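Local coordinates for lipoprotein NlpE (Escherichia coli, PDB 2Z4I), which takes part in copper homeostasis and in the binding of stationary-phase cells to hydrophobic surfaces, and activates the Cpx pathway from the outer membrane, at residues A139-D144 against G148-V153; G131-M136 against R161-A166; L97-L100 against P106-S109; A157-S162 against G203-N208; E53-A58 against S63-Y68. The protein carries 1 engineered substitution. All blocks are in the same frame, centred on the assembly; numbering follows the deposited sequence.

Interaction 1: A139-D144 against G148-V153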
# COMPACT_ATOMS: atom_id res chain seq x y z
N ALA A 139 -34.38 -9.34 11.24
CA ALA A 139 -33.63 -8.13 10.98
C ALA A 139 -32.62 -7.96 12.09
O ALA A 139 -32.97 -7.81 13.26
CB ALA A 139 -34.56 -6.94 10.94
N ALA A 140 -31.34 -7.98 11.74
CA ALA A 140 -30.31 -7.80 12.73
C ALA A 140 -29.72 -6.42 12.55
O ALA A 140 -29.50 -6.00 11.43
CB ALA A 140 -29.24 -8.85 12.57
N THR A 141 -29.51 -5.71 13.65
CA THR A 141 -28.89 -4.40 13.61
C THR A 141 -27.73 -4.44 14.59
O THR A 141 -27.69 -5.29 15.48
CB THR A 141 -29.84 -3.27 14.01
OG1 THR A 141 -30.62 -3.68 15.14
CG2 THR A 141 -30.77 -2.92 12.86
N PHE A 142 -26.77 -3.54 14.42
CA PHE A 142 -25.59 -3.50 15.28
C PHE A 142 -25.23 -2.04 15.49
O PHE A 142 -24.76 -1.36 14.57
CB PHE A 142 -24.45 -4.24 14.57
CG PHE A 142 -23.13 -4.25 15.32
CD1 PHE A 142 -22.25 -3.20 15.22
CD2 PHE A 142 -22.74 -5.38 16.03
CE1 PHE A 142 -20.98 -3.25 15.80
CE2 PHE A 142 -21.47 -5.45 16.62
CZ PHE A 142 -20.59 -4.39 16.50
N THR A 143 -25.50 -1.55 16.69
CA THR A 143 -25.15 -0.17 17.01
C THR A 143 -23.70 -0.24 17.49
O THR A 143 -23.40 -0.82 18.54
CB THR A 143 -26.05 0.41 18.10
OG1 THR A 143 -27.41 0.44 17.61
CG2 THR A 143 -25.61 1.82 18.45
N ASP A 144 -22.81 0.34 16.70
CA ASP A 144 -21.38 0.31 16.97
C ASP A 144 -20.91 1.22 18.09
O ASP A 144 -21.06 2.43 18.02
CB ASP A 144 -20.63 0.61 15.68
CG ASP A 144 -19.15 0.77 15.89
OD1 ASP A 144 -18.71 1.92 16.12
OD2 ASP A 144 -18.43 -0.25 15.86
N GLY A 148 -21.13 4.97 17.30
CA GLY A 148 -22.51 5.19 17.66
C GLY A 148 -23.45 4.97 16.50
O GLY A 148 -24.67 4.85 16.68
N LYS A 149 -22.91 4.91 15.29
CA LYS A 149 -23.74 4.67 14.11
C LYS A 149 -24.25 3.24 14.19
O LYS A 149 -23.63 2.38 14.83
CB LYS A 149 -22.92 4.90 12.83
CG LYS A 149 -22.42 6.33 12.68
CD LYS A 149 -23.58 7.31 12.55
CE LYS A 149 -23.14 8.77 12.66
NZ LYS A 149 -22.58 9.10 14.02
N ARG A 150 -25.37 2.96 13.54
CA ARG A 150 -25.93 1.62 13.60
C ARG A 150 -26.19 1.02 12.22
O ARG A 150 -27.02 1.51 11.46
CB ARG A 150 -27.22 1.66 14.42
CG ARG A 150 -27.90 0.33 14.61
CD ARG A 150 -29.17 0.29 13.80
NE ARG A 150 -30.18 1.18 14.35
CZ ARG A 150 -31.25 1.60 13.68
NH1 ARG A 150 -31.43 1.23 12.42
NH2 ARG A 150 -32.13 2.40 14.27
N PHE A 151 -25.46 -0.06 11.90
CA PHE A 151 -25.61 -0.73 10.62
C PHE A 151 -26.39 -2.02 10.70
O PHE A 151 -26.66 -2.53 11.79
CB PHE A 151 -24.24 -1.06 10.02
CG PHE A 151 -23.11 -0.40 10.71
CD1 PHE A 151 -22.50 -0.99 11.81
CD2 PHE A 151 -22.62 0.82 10.24
CE1 PHE A 151 -21.42 -0.38 12.44
CE2 PHE A 151 -21.53 1.45 10.87
CZ PHE A 151 -20.92 0.85 11.98
N MSE A 152 -26.77 -2.55 9.54
CA MSE A 152 -27.49 -3.81 9.46
C MSE A 152 -26.48 -4.96 9.42
O MSE A 152 -25.40 -4.83 8.83
CB MSE A 152 -28.34 -3.86 8.21
CG MSE A 152 -29.61 -3.06 8.28
SE MSE A 152 -30.36 -2.96 6.51
CE MSE A 152 -29.68 -1.21 6.06
N VAL A 153 -26.83 -6.08 10.03
CA VAL A 153 -25.93 -7.21 10.06
C VAL A 153 -26.50 -8.34 9.21
O VAL A 153 -27.62 -8.79 9.45
CB VAL A 153 -25.70 -7.68 11.52
CG1 VAL A 153 -24.68 -8.79 11.56
CG2 VAL A 153 -25.23 -6.51 12.35
O HOH W 1 -30.35 -8.71 9.27
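R150 reaches over both threonines of the facing strand. Its CB stands 3.4 Å from T143 OG1, and CG passes beside the same hydroxyl while lying 3.6 Å from F142 O. CD then moves on to T141, resting 3.6 Å from T141 CB with the CG2 methyl also close. CG leaves anti to the backbone N (chi1 -178°), and bends at chi2 and chi3 fold the chain over the sheet, so that the guanidinium ends with T143 OG1 near its plane, beyond bonding distance. The aliphatic part of the arginine does the packing; T141 OG1 is bonded instead to F134 O.

F142 and F151 flank each other on the other face, F142 CD1 4.0 Å from F151 CE1. CE1 of F151 also rests 3.5 Å from D144 CB. Farther along, V153 CG2 packs on the CB of F142, and A140, small enough to fit closely, meets V153.

F142 and F151 form the hydrogen-bonded pair, with F142 N 2.8 Å from F151 O. A water joins A140 N to V153 O at one end; at the other, G148 N, in a residue whose positive phi suits glycine, meets D144 O, while D144 OD1 takes T147 N.

The chemistry is therefore two-sided: aromatic and aliphatic groups gather toward L129, Y133 and F182, while two threonines, an exposed arginine and the selenomethionine M152 line the other face.

Interaction 2: G131-M136 against R161-A166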
# COMPACT_ATOMS: atom_id res chain seq x y z
N GLY A 131 -20.16 -3.70 19.47
CA GLY A 131 -21.40 -2.97 19.33
C GLY A 131 -22.56 -3.63 20.04
O GLY A 131 -22.41 -4.75 20.56
N MSE A 132 -23.70 -2.95 20.08
CA MSE A 132 -24.88 -3.50 20.70
C MSE A 132 -25.68 -4.19 19.60
O MSE A 132 -26.27 -3.53 18.75
CB MSE A 132 -25.72 -2.39 21.35
CG MSE A 132 -25.05 -1.64 22.51
SE MSE A 132 -24.35 -2.74 23.97
CE MSE A 132 -25.93 -3.73 24.45
N TYR A 133 -25.68 -5.52 19.62
CA TYR A 133 -26.39 -6.30 18.61
C TYR A 133 -27.84 -6.50 19.02
O TYR A 133 -28.13 -6.71 20.20
CB TYR A 133 -25.74 -7.68 18.45
CG TYR A 133 -26.38 -8.57 17.40
CD1 TYR A 133 -26.03 -8.45 16.05
CD2 TYR A 133 -27.32 -9.54 17.75
CE1 TYR A 133 -26.60 -9.28 15.09
CE2 TYR A 133 -27.89 -10.38 16.79
CZ TYR A 133 -27.53 -10.24 15.46
OH TYR A 133 -28.08 -11.06 14.50
N PHE A 134 -28.73 -6.45 18.05
CA PHE A 134 -30.15 -6.61 18.30
C PHE A 134 -30.83 -7.28 17.11
O PHE A 134 -30.76 -6.79 15.99
CB PHE A 134 -30.80 -5.26 18.57
CG PHE A 134 -32.28 -5.33 18.76
CD1 PHE A 134 -33.15 -4.94 17.74
CD2 PHE A 134 -32.82 -5.81 19.95
CE1 PHE A 134 -34.54 -5.03 17.91
CE2 PHE A 134 -34.20 -5.91 20.13
CZ PHE A 134 -35.07 -5.52 19.10
N TYR A 135 -31.50 -8.39 17.37
CA TYR A 135 -32.18 -9.11 16.31
C TYR A 135 -33.66 -9.25 16.62
O TYR A 135 -34.05 -9.46 17.78
CB TYR A 135 -31.56 -10.48 16.13
CG TYR A 135 -32.26 -11.32 15.10
CD1 TYR A 135 -32.19 -10.99 13.75
CD2 TYR A 135 -33.00 -12.44 15.46
CE1 TYR A 135 -32.83 -11.74 12.80
CE2 TYR A 135 -33.65 -13.20 14.52
CZ TYR A 135 -33.56 -12.85 13.18
OH TYR A 135 -34.20 -13.61 12.23
N MSE A 136 -34.49 -9.15 15.59
CA MSE A 136 -35.93 -9.29 15.76
C MSE A 136 -36.67 -9.26 14.44
O MSE A 136 -36.55 -8.29 13.68
CB MSE A 136 -36.47 -8.17 16.64
CG MSE A 136 -37.97 -8.18 16.74
SE MSE A 136 -38.66 -6.72 17.78
CE MSE A 136 -38.45 -5.28 16.50
N ARG A 161 -29.01 -17.11 16.92
CA ARG A 161 -29.34 -18.07 17.96
C ARG A 161 -28.64 -17.61 19.24
O ARG A 161 -29.28 -17.32 20.25
CB ARG A 161 -28.83 -19.47 17.58
CG ARG A 161 -29.35 -20.05 16.26
CD ARG A 161 -29.23 -21.58 16.28
NE ARG A 161 -28.87 -22.18 14.98
CZ ARG A 161 -29.67 -22.26 13.92
NH1 ARG A 161 -30.91 -21.77 13.96
NH2 ARG A 161 -29.23 -22.86 12.81
N SER A 162 -27.31 -17.52 19.15
CA SER A 162 -26.47 -17.09 20.26
C SER A 162 -26.98 -15.82 20.92
O SER A 162 -27.06 -15.74 22.14
CB SER A 162 -25.04 -16.87 19.75
OG SER A 162 -24.56 -18.03 19.10
N TYR A 163 -27.34 -14.83 20.11
CA TYR A 163 -27.86 -13.59 20.67
C TYR A 163 -29.03 -13.89 21.59
O TYR A 163 -29.03 -13.51 22.76
CB TYR A 163 -28.32 -12.64 19.54
CG TYR A 163 -29.29 -11.56 19.99
CD1 TYR A 163 -28.96 -10.69 21.03
CD2 TYR A 163 -30.53 -11.40 19.37
CE1 TYR A 163 -29.84 -9.69 21.44
CE2 TYR A 163 -31.42 -10.40 19.77
CZ TYR A 163 -31.07 -9.54 20.81
OH TYR A 163 -31.94 -8.55 21.24
N LEU A 164 -30.02 -14.58 21.05
CA LEU A 164 -31.22 -14.93 21.79
C LEU A 164 -30.87 -15.65 23.08
O LEU A 164 -31.37 -15.31 24.16
CB LEU A 164 -32.12 -15.80 20.93
CG LEU A 164 -32.67 -15.12 19.67
CD1 LEU A 164 -33.26 -16.16 18.75
CD2 LEU A 164 -33.70 -14.08 20.07
N ALA A 165 -29.99 -16.65 22.96
CA ALA A 165 -29.55 -17.46 24.09
C ALA A 165 -28.79 -16.65 25.13
O ALA A 165 -28.53 -17.14 26.23
CB ALA A 165 -28.67 -18.60 23.59
N ALA A 166 -28.43 -15.41 24.79
CA ALA A 166 -27.69 -14.57 25.71
C ALA A 166 -28.53 -13.44 26.27
O ALA A 166 -28.21 -12.88 27.31
CB ALA A 166 -26.48 -14.01 25.01
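Y163 drives its ring from helix 157-167 into strand 131-135, the short axes crossing at 101°. Just ahead of it, S162 turns its hydroxyl back to E158 O and leaves the strand to its neighbour. In Y163 the ring stands anti to the backbone N (chi1 160°) and is carried away from the helix. Its CB lies 3.6 Å from Y133 CE2, and beyond it the face of the ring receives the edge of Y133 in a T-shaped stack, centroids 5.2 Å apart and planes at 78°. Another part of the ring, CD2, rests 3.5 Å from Y135 CB. The hydroxyl passes obliquely near the F134 ring and is hydrogen-bonded to K172 O, so a tyrosine suits the place: flat and apolar along its length, polar where it ends. With an alanine here, the edge of Y133 would probably lose its aromatic face and K172 O its hydroxyl partner. L164, next along, stays at the surface, and A166, whose N is 2.8 Å from Y163 O, touches F205 with its side chain. A helix between the third and fourth strands, packed against one end of a five-stranded barrel, is the hallmark of the OB fold; here tyrosines make the joint.

Interaction 3: L97-L100 against P106-S109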
# COMPACT_ATOMS: atom_id res chain seq x y z
N LEU A 97 24.43 1.97 -6.25
CA LEU A 97 25.23 2.95 -6.97
C LEU A 97 24.44 4.25 -6.80
O LEU A 97 23.35 4.39 -7.35
CB LEU A 97 25.31 2.61 -8.46
CG LEU A 97 26.65 2.74 -9.21
CD1 LEU A 97 26.41 3.36 -10.57
CD2 LEU A 97 27.63 3.57 -8.44
N GLU A 98 24.98 5.19 -6.03
CA GLU A 98 24.31 6.46 -5.78
C GLU A 98 24.70 7.58 -6.71
O GLU A 98 25.88 7.83 -6.92
CB GLU A 98 24.60 6.92 -4.37
CG GLU A 98 24.14 6.00 -3.29
CD GLU A 98 24.09 6.72 -1.95
OE1 GLU A 98 23.10 7.46 -1.70
OE2 GLU A 98 25.06 6.55 -1.16
N MSE A 99 23.71 8.29 -7.23
CA MSE A 99 23.99 9.42 -8.10
C MSE A 99 24.34 10.62 -7.24
O MSE A 99 23.61 10.93 -6.29
CB MSE A 99 22.77 9.75 -8.94
CG MSE A 99 22.35 8.66 -9.89
SE MSE A 99 21.20 9.41 -11.23
CE MSE A 99 22.13 11.08 -11.49
N LEU A 100 25.43 11.30 -7.56
CA LEU A 100 25.85 12.46 -6.79
C LEU A 100 26.08 13.71 -7.64
O LEU A 100 26.13 13.64 -8.87
CB LEU A 100 27.16 12.17 -6.07
CG LEU A 100 27.41 10.81 -5.43
CD1 LEU A 100 28.86 10.76 -5.00
CD2 LEU A 100 26.50 10.60 -4.24
N PRO A 106 24.44 13.23 -2.51
CA PRO A 106 23.56 12.40 -3.33
C PRO A 106 22.45 13.26 -3.88
O PRO A 106 21.96 14.13 -3.20
CB PRO A 106 23.05 11.38 -2.33
CG PRO A 106 22.85 12.22 -1.12
CD PRO A 106 24.09 13.10 -1.08
N ILE A 107 22.05 13.03 -5.12
CA ILE A 107 20.97 13.83 -5.66
C ILE A 107 19.71 13.17 -5.13
O ILE A 107 19.63 11.94 -5.11
CB ILE A 107 20.98 13.87 -7.20
CG1 ILE A 107 20.19 12.72 -7.75
CG2 ILE A 107 22.40 13.82 -7.74
CD1 ILE A 107 20.19 12.69 -9.25
N GLU A 108 18.75 13.96 -4.69
CA GLU A 108 17.54 13.38 -4.13
C GLU A 108 16.25 14.14 -4.39
O GLU A 108 16.27 15.31 -4.78
CB GLU A 108 17.74 13.20 -2.62
CG GLU A 108 18.27 14.42 -1.91
CD GLU A 108 17.20 15.45 -1.71
OE1 GLU A 108 17.48 16.66 -1.92
OE2 GLU A 108 16.07 15.05 -1.33
N SER A 109 15.13 13.46 -4.17
CA SER A 109 13.81 14.04 -4.37
C SER A 109 12.94 13.76 -3.17
O SER A 109 13.06 12.71 -2.56
CB SER A 109 13.16 13.46 -5.62
OG SER A 109 13.95 13.73 -6.77
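The carboxylate of E98 and the side chain of L100 both approach the puckered ring of P106 obliquely and from one side: E98 OE1 lies 4.0 Å from P106 CB, and L100 CD2 is 3.6 Å from P106 CA. E98 and P106 thus flank each other, directed off the same face of the bridge; the other carboxylate oxygen, OE2, makes a salt bridge with R91. A second flat group, the peptide after M99, is the polar centre. M99 O accepts I107 N at 2.9 Å, the donor tilted 28° from the carbonyl plane, and P106 CA leans on the same oxygen in a CA-H...O contact. Proline is tolerated at its place, since the bond here comes from I107 N.

I107 covers the bond with apolar groups. Its CG2, anti to the carbonyl carbon, sits 3.7 Å from L100 C, while CD1 meets the flexible selenomethionine M99 at CE and, 3.9 Å away, at CB.

The single bridge of L100 with P106 lays the chain that leaves the sheet back beside strand 96-100, the outermost strand of the N-terminal sheet within this chain. On its other flank that strand is bonded to 87-93, where L100 pairs with Y89 and M99 touches Y90.

Interaction 4: A157-S162 against G203-N208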
# COMPACT_ATOMS: atom_id res chain seq x y z
N ALA A 157 -27.85 -17.37 10.95
CA ALA A 157 -28.53 -18.24 11.89
C ALA A 157 -27.87 -18.35 13.25
O ALA A 157 -28.42 -17.91 14.26
CB ALA A 157 -28.67 -19.62 11.29
N GLU A 158 -26.67 -18.93 13.27
CA GLU A 158 -25.94 -19.12 14.50
C GLU A 158 -25.78 -17.87 15.34
O GLU A 158 -26.01 -17.90 16.55
CB GLU A 158 -24.56 -19.72 14.23
CG GLU A 158 -23.96 -20.37 15.46
CD GLU A 158 -25.03 -21.06 16.31
OE1 GLU A 158 -25.77 -20.34 17.04
OE2 GLU A 158 -25.15 -22.31 16.25
N LEU A 159 -25.40 -16.77 14.71
CA LEU A 159 -25.24 -15.53 15.46
C LEU A 159 -26.57 -15.20 16.15
O LEU A 159 -26.60 -14.99 17.36
CB LEU A 159 -24.84 -14.40 14.52
CG LEU A 159 -24.32 -13.14 15.20
CD1 LEU A 159 -23.02 -13.45 15.92
CD2 LEU A 159 -24.08 -12.06 14.15
N GLU A 160 -27.66 -15.20 15.39
CA GLU A 160 -28.98 -14.89 15.93
C GLU A 160 -29.39 -15.84 17.05
O GLU A 160 -30.05 -15.44 18.01
CB GLU A 160 -30.01 -14.92 14.81
CG GLU A 160 -29.80 -13.83 13.78
CD GLU A 160 -30.06 -14.32 12.37
OE1 GLU A 160 -29.84 -13.55 11.42
OE2 GLU A 160 -30.48 -15.48 12.21
N ARG A 161 -29.01 -17.11 16.92
CA ARG A 161 -29.34 -18.07 17.96
C ARG A 161 -28.64 -17.61 19.24
O ARG A 161 -29.28 -17.32 20.25
CB ARG A 161 -28.83 -19.47 17.58
CG ARG A 161 -29.35 -20.05 16.26
CD ARG A 161 -29.23 -21.58 16.28
NE ARG A 161 -28.87 -22.18 14.98
CZ ARG A 161 -29.67 -22.26 13.92
NH1 ARG A 161 -30.91 -21.77 13.96
NH2 ARG A 161 -29.23 -22.86 12.81
N SER A 162 -27.31 -17.52 19.15
CA SER A 162 -26.47 -17.09 20.26
C SER A 162 -26.98 -15.82 20.92
O SER A 162 -27.06 -15.74 22.14
CB SER A 162 -25.04 -16.87 19.75
OG SER A 162 -24.56 -18.03 19.10
N GLY A 203 -19.70 -14.98 17.11
CA GLY A 203 -19.63 -13.84 18.00
C GLY A 203 -19.25 -14.21 19.41
O GLY A 203 -19.00 -15.38 19.74
N LYS A 204 -19.19 -13.19 20.26
CA LYS A 204 -18.88 -13.36 21.66
C LYS A 204 -19.78 -12.34 22.31
O LYS A 204 -19.44 -11.15 22.35
CB LYS A 204 -17.40 -13.04 21.93
N PHE A 205 -20.94 -12.78 22.79
CA PHE A 205 -21.88 -11.87 23.42
C PHE A 205 -21.61 -11.66 24.89
O PHE A 205 -21.20 -12.58 25.59
CB PHE A 205 -23.31 -12.39 23.25
CG PHE A 205 -23.82 -12.30 21.84
CD1 PHE A 205 -23.78 -13.40 21.00
CD2 PHE A 205 -24.36 -11.11 21.36
CE1 PHE A 205 -24.26 -13.32 19.69
CE2 PHE A 205 -24.84 -11.02 20.05
CZ PHE A 205 -24.80 -12.12 19.22
N TYR A 206 -21.83 -10.44 25.35
CA TYR A 206 -21.64 -10.06 26.75
C TYR A 206 -22.95 -9.41 27.22
O TYR A 206 -23.15 -8.19 27.09
CB TYR A 206 -20.48 -9.07 26.87
CG TYR A 206 -19.18 -9.63 26.36
CD1 TYR A 206 -18.58 -10.73 26.96
CD2 TYR A 206 -18.55 -9.05 25.26
CE1 TYR A 206 -17.37 -11.26 26.47
CE2 TYR A 206 -17.36 -9.57 24.76
CZ TYR A 206 -16.78 -10.66 25.37
OH TYR A 206 -15.60 -11.16 24.85
N PRO A 207 -23.85 -10.23 27.78
CA PRO A 207 -25.17 -9.87 28.31
C PRO A 207 -25.29 -8.79 29.38
O PRO A 207 -26.11 -7.88 29.25
CB PRO A 207 -25.73 -11.21 28.79
CG PRO A 207 -24.53 -12.00 29.10
CD PRO A 207 -23.63 -11.68 27.94
N ASN A 208 -24.49 -8.89 30.42
CA ASN A 208 -24.57 -7.92 31.51
C ASN A 208 -24.00 -6.54 31.17
O ASN A 208 -24.48 -5.53 31.67
CB ASN A 208 -23.88 -8.48 32.76
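F205 presses the CE1 side of its ring into the helix between L159 and S162, and the close packing of the contact is gathered there. CE1 lies 3.6 Å from S162 CB and 3.7 Å from L159 O, the ring being oblique to both; the S162 side chain meets the ring through CB rather than OG. L159 crosses the phenylalanine at about a right angle, its CD1 4.0 Å from F205 CE1. The CG of F205 is anti to its carbonyl carbon (chi1 -70°), which swings the ring toward the helix. CD1 of L159 also reaches G203 N at 3.8 Å, and glycine suits that position because a CB there would point toward the helix and probably crowd L159 CD1. An alanine in place of F205 would be likely to open a gap between helix and chain and leave L159 and S162 without their aromatic neighbour.

The other side is loose and polar. S162 OG is bonded back to E158 O at 2.9 Å, an acceptor that also takes S162 N, and farther round the exposed R161 and E158 form a long ion pair.

Strand 205-206 is itself weakly bonded, hanging on strand 174-185 through K204 with S177 and Y206 with L175. F205 lies between that strand, at V174 and L176, and helix 157-167, where Y163 and A166 also meet it; L159 reaches on to Y133 of strand 127-135.

Interaction 5: E53-A58 against S63-Y68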
# COMPACT_ATOMS: atom_id res chain seq x y z
N GLU A 53 18.51 4.16 -21.21
CA GLU A 53 17.38 4.71 -20.50
C GLU A 53 16.12 4.47 -21.30
O GLU A 53 16.06 4.85 -22.46
CB GLU A 53 17.55 6.21 -20.28
CG GLU A 53 18.78 6.58 -19.49
CD GLU A 53 18.88 8.07 -19.27
OE1 GLU A 53 19.99 8.56 -19.03
OE2 GLU A 53 17.83 8.76 -19.33
N ARG A 54 15.13 3.82 -20.69
CA ARG A 54 13.87 3.54 -21.36
C ARG A 54 12.73 4.18 -20.58
O ARG A 54 12.65 4.05 -19.37
CB ARG A 54 13.67 2.04 -21.47
CG ARG A 54 12.45 1.70 -22.26
CD ARG A 54 12.27 0.21 -22.44
NE ARG A 54 10.88 -0.05 -22.78
CZ ARG A 54 10.30 0.32 -23.91
NH1 ARG A 54 11.00 0.96 -24.84
NH2 ARG A 54 9.00 0.09 -24.10
N TYR A 55 11.83 4.86 -21.28
CA TYR A 55 10.72 5.55 -20.64
C TYR A 55 9.40 4.81 -20.64
O TYR A 55 8.75 4.69 -21.67
CB TYR A 55 10.52 6.91 -21.31
CG TYR A 55 11.71 7.81 -21.13
CD1 TYR A 55 11.78 8.69 -20.05
CD2 TYR A 55 12.79 7.73 -21.99
CE1 TYR A 55 12.92 9.46 -19.83
CE2 TYR A 55 13.94 8.49 -21.78
CZ TYR A 55 14.00 9.35 -20.69
OH TYR A 55 15.14 10.08 -20.47
N LEU A 56 9.01 4.33 -19.47
CA LEU A 56 7.76 3.61 -19.32
C LEU A 56 6.63 4.64 -19.38
O LEU A 56 6.71 5.68 -18.72
CB LEU A 56 7.72 2.89 -17.98
CG LEU A 56 8.81 1.84 -17.80
CD1 LEU A 56 8.85 1.34 -16.36
CD2 LEU A 56 8.53 0.69 -18.74
N GLY A 57 5.60 4.34 -20.17
CA GLY A 57 4.48 5.26 -20.32
C GLY A 57 4.91 6.49 -21.09
O GLY A 57 4.54 7.62 -20.75
N ALA A 58 5.69 6.28 -22.14
CA ALA A 58 6.20 7.37 -22.96
C ALA A 58 5.19 8.07 -23.87
O ALA A 58 4.27 7.46 -24.43
CB ALA A 58 7.37 6.87 -23.80
N SER A 63 11.32 6.29 -27.43
CA SER A 63 10.94 5.70 -26.15
C SER A 63 12.14 5.37 -25.25
O SER A 63 11.97 5.04 -24.08
CB SER A 63 10.11 4.44 -26.38
OG SER A 63 10.80 3.56 -27.25
N SER A 64 13.34 5.47 -25.81
CA SER A 64 14.54 5.22 -25.03
C SER A 64 15.78 5.70 -25.78
O SER A 64 15.75 5.90 -26.99
CB SER A 64 14.65 3.73 -24.69
OG SER A 64 14.65 2.93 -25.85
N PHE A 65 16.87 5.91 -25.05
CA PHE A 65 18.11 6.36 -25.68
C PHE A 65 19.31 5.92 -24.85
O PHE A 65 19.26 5.93 -23.62
CB PHE A 65 18.08 7.88 -25.86
CG PHE A 65 18.24 8.66 -24.57
CD1 PHE A 65 19.51 8.97 -24.08
CD2 PHE A 65 17.11 9.09 -23.86
CE1 PHE A 65 19.66 9.70 -22.89
CE2 PHE A 65 17.25 9.82 -22.67
CZ PHE A 65 18.52 10.13 -22.19
N ALA A 66 20.38 5.53 -25.50
CA ALA A 66 21.56 5.08 -24.78
C ALA A 66 22.73 6.05 -24.88
O ALA A 66 22.77 6.92 -25.75
CB ALA A 66 21.99 3.71 -25.28
N SER A 67 23.68 5.90 -23.97
CA SER A 67 24.83 6.78 -23.96
C SER A 67 26.05 5.98 -23.54
O SER A 67 25.93 4.94 -22.89
CB SER A 67 24.60 7.96 -23.01
OG SER A 67 24.19 7.53 -21.72
N TYR A 68 27.22 6.45 -23.94
CA TYR A 68 28.42 5.74 -23.59
C TYR A 68 29.51 6.75 -23.34
O TYR A 68 29.28 7.95 -23.48
CB TYR A 68 28.81 4.77 -24.72
CG TYR A 68 29.42 5.44 -25.92
CD1 TYR A 68 30.80 5.40 -26.12
CD2 TYR A 68 28.64 6.16 -26.82
CE1 TYR A 68 31.39 6.06 -27.20
CE2 TYR A 68 29.22 6.84 -27.90
CZ TYR A 68 30.60 6.79 -28.08
OH TYR A 68 31.19 7.50 -29.10
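Strands 53-56 and 64-68 run antiparallel at 163°, with E53 and F65 as a hydrogen-bonded pair, R54 and S64 as a non-hydrogen-bonded one, and Y55 N meeting S63 O at 2.8 Å in an almost straight bond (176°). Beyond them Y55 to A58 form a type II turn, whose third position is taken by G57 with the positive phi that glycine tolerates well.

F65 is the centre of one face. Its CG sits between the backbone N and the carbonyl carbon, which brings the ring back over the partner strand. E53 CB lies over one ring face, and the carboxylate reaches the far end of the ring, E53 CD 3.6 Å from F65 CZ, with the two planes 51° apart. Y55 comes to the ring edge: its CE2 is 3.7 Å from F65 CE2, and its hydroxyl lies near the plane of the F65 ring. S63 O in turn lies in the plane of the Y55 ring, 3.5 Å from CD2.

R54 and S64 share the opposite face, and the extended arginine carries NH1 alongside S63 OG.

The backbone bonds thus set the register, while the side chains add aromatic contacts and a carboxylate at the ring's end on one face and small hydroxyls beside an arginine on the other, as befits a hairpin near solvent.

How the interactions relate
Beginning from the N terminus, interaction 5 closes the hairpin 53-68 in the N-terminal antiparallel sheet, and interaction 3 then lays the chain leaving strand 96-100 back along the border of that same sheet, its centre about 19 Å away. A long linker leads to the C-terminal OB domain, where the centre of interaction 1 lies about 53 Å from that of interaction 3. There interaction 2 closes a large loop, 131 to 166, that contains the hairpin of interaction 1, and the two share a sheet through strands 127-135 and 140-144. Interaction 4 starts within that loop, on helix 157-167, and closes beyond it at 203-208, so it crosses interaction 2; together they hold the helix between two parts of the barrel.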